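Local coordinates for ABC sugar (Ribose) transporter, periplasmic substrate-binding subunit (Rhodobacter sphaeroides, PDB 3L49), which probably binds a sugar in the periplasm and delivers it to an ABC transporter for uptake, at residues V230-V233 with E237-A240. Sequence-based numbering, arbitrary orientation.
Sequences VEMV and ESPA
Ser238 and Ala240 lie against Met232 and Val233 in the last turn of helix 227-234, where the chain comes back to start strand 240-245. From CB, 3.2 Å from Met232 O, the serine side chain swings OG away from its own backbone N (chi1 163°), so that OG meets both the carbonyl of Met232 and the backbone N-H of Ala240. OG gives a weak hydrogen bond to Met232 O at 3.1 Å and accepts one from Ala240 N at 3.2 Å, the N-H pointing at it with an angle of 158°. The second bond makes an ST turn over Ser238-Pro239-Ala240. OG also lies 3.6 Å from Met232 CB. In this type I periplasmic binding protein fold, strand 219-222, helix 227-234 and the neighbouring parallel strand 240-245 form a beta-alpha-beta unit of one lobe; the turn links the helix to the second strand, and Pro239 ties it to the first through backbone hydrogen bonding with Thr220. With an alanine in place of this serine, Ala240 N would probably lose its acceptor and Met232 O its weak donor, leaving the turn less firmly fixed. Ala240 CB lies against the helix, 3.6 Å from Met232 CB and from Met232 C and 3.8 Å from Val233 CG2. Val233 brings CG2 there by placing it anti to its carbonyl carbon, although its CB points away from the loop. Met232 runs on extended past CG, and its side chain packs on Ile204 of helix 200-212. Lys281 NZ hydrogen-bonds to three carbonyls, those of Val233, Ser238 and Ala240.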
ATOM      1  N   VAL A 230       8.128  -3.750 -11.461  1.00 28.08           N
ATOM      2  CA  VAL A 230       7.789  -3.270 -12.808  1.00 26.23           C
ATOM      3  C   VAL A 230       8.702  -3.892 -13.873  1.00 30.68           C
ATOM      4  O   VAL A 230       8.224  -4.460 -14.856  1.00 32.55           O
ATOM      5  CB  VAL A 230       7.860  -1.720 -12.866  1.00 26.96           C
ATOM      6  CG1 VAL A 230       7.717  -1.199 -14.290  1.00 33.46           C
ATOM      7  CG2 VAL A 230       6.794  -1.117 -11.986  1.00 16.00           C
ATOM      8  N   GLU A 231      10.011  -3.799 -13.644  1.00 32.09           N
ATOM      9  CA  GLU A 231      11.020  -4.377 -14.520  1.00 39.76           C
ATOM     10  C   GLU A 231      10.880  -5.898 -14.688  1.00 32.00           C
ATOM     11  O   GLU A 231      11.126  -6.432 -15.770  1.00 36.07           O
ATOM     12  CB  GLU A 231      12.407  -4.034 -13.992  1.00 41.19           C
ATOM     13  CG  GLU A 231      13.460  -3.898 -15.081  1.00 63.64           C
ATOM     14  CD  GLU A 231      14.865  -3.710 -14.530  1.00 62.53           C
ATOM     15  OE1 GLU A 231      15.013  -3.419 -13.321  1.00 73.58           O
ATOM     16  OE2 GLU A 231      15.826  -3.851 -15.317  1.00 79.90           O
ATOM     17  N   MET A 232      10.487  -6.580 -13.614  1.00 32.39           N
ATOM     18  CA  MET A 232      10.181  -8.022 -13.641  1.00 29.75           C
ATOM     19  C   MET A 232       8.939  -8.339 -14.477  1.00 31.17           C
ATOM     20  O   MET A 232       8.912  -9.340 -15.193  1.00 33.78           O
ATOM     21  CB  MET A 232       9.982  -8.552 -12.215  1.00 29.91           C
ATOM     22  CG  MET A 232      11.254  -8.841 -11.429  1.00 24.92           C
ATOM     23  SD  MET A 232      10.862  -9.087  -9.688  1.00 18.28           S
ATOM     24  CE  MET A 232      12.330  -9.940  -9.137  1.00 32.88           C
ATOM     25  N   VAL A 233       7.915  -7.488 -14.373  1.00 30.11           N
ATOM     26  CA  VAL A 233       6.683  -7.623 -15.163  1.00 27.33           C
ATOM     27  C   VAL A 233       6.975  -7.436 -16.653  1.00 35.98           C
ATOM     28  O   VAL A 233       6.485  -8.206 -17.486  1.00 32.87           O
ATOM     29  CB  VAL A 233       5.574  -6.643 -14.670  1.00 29.38           C
ATOM     30  CG1 VAL A 233       4.457  -6.457 -15.712  1.00 13.97           C
ATOM     31  CG2 VAL A 233       4.992  -7.131 -13.350  1.00 26.58           C
ATOM     32  N   GLU A 237      10.891 -13.233 -19.490  1.00 35.74           N
ATOM     33  CA  GLU A 237      11.480 -14.450 -18.926  1.00 41.73           C
ATOM     34  C   GLU A 237      11.036 -14.628 -17.483  1.00 43.25           C
ATOM     35  O   GLU A 237      11.060 -15.736 -16.942  1.00 44.92           O
ATOM     36  CB  GLU A 237      13.014 -14.385 -18.963  1.00 51.59           C
ATOM     37  CG  GLU A 237      13.637 -13.883 -20.272  1.00 67.70           C
ATOM     38  CD  GLU A 237      13.628 -14.919 -21.392  1.00 85.08           C
ATOM     39  OE1 GLU A 237      13.421 -16.122 -21.115  1.00 87.85           O
ATOM     40  OE2 GLU A 237      13.840 -14.521 -22.559  1.00 89.13           O
ATOM     41  N   SER A 238      10.643 -13.518 -16.863  1.00 39.16           N
ATOM     42  CA  SER A 238      10.276 -13.486 -15.454  1.00 34.33           C
ATOM     43  C   SER A 238       8.816 -13.864 -15.240  1.00 32.69           C
ATOM     44  O   SER A 238       7.950 -13.451 -16.012  1.00 32.07           O
ATOM     45  CB  SER A 238      10.554 -12.094 -14.879  1.00 30.10           C
ATOM     46  OG  SER A 238       9.883 -11.886 -13.652  1.00 30.55           O
ATOM     47  N   PRO A 239       8.534 -14.655 -14.189  1.00 34.65           N
ATOM     48  CA  PRO A 239       7.155 -14.983 -13.810  1.00 34.03           C
ATOM     49  C   PRO A 239       6.360 -13.877 -13.084  1.00 32.79           C
ATOM     50  O   PRO A 239       5.337 -14.171 -12.478  1.00 36.79           O
ATOM     51  CB  PRO A 239       7.327 -16.206 -12.901  1.00 35.65           C
ATOM     52  CG  PRO A 239       8.667 -16.061 -12.306  1.00 34.93           C
ATOM     53  CD  PRO A 239       9.518 -15.346 -13.331  1.00 34.81           C
ATOM     54  N   ALA A 240       6.802 -12.625 -13.135  1.00 31.55           N
ATOM     55  CA  ALA A 240       5.989 -11.539 -12.592  1.00 27.74           C
ATOM     56  C   ALA A 240       4.873 -11.210 -13.578  1.00 21.13           C
ATOM     57  O   ALA A 240       5.145 -10.888 -14.728  1.00 31.73           O
ATOM     58  CB  ALA A 240       6.836 -10.322 -12.298  1.00 19.68           C
TER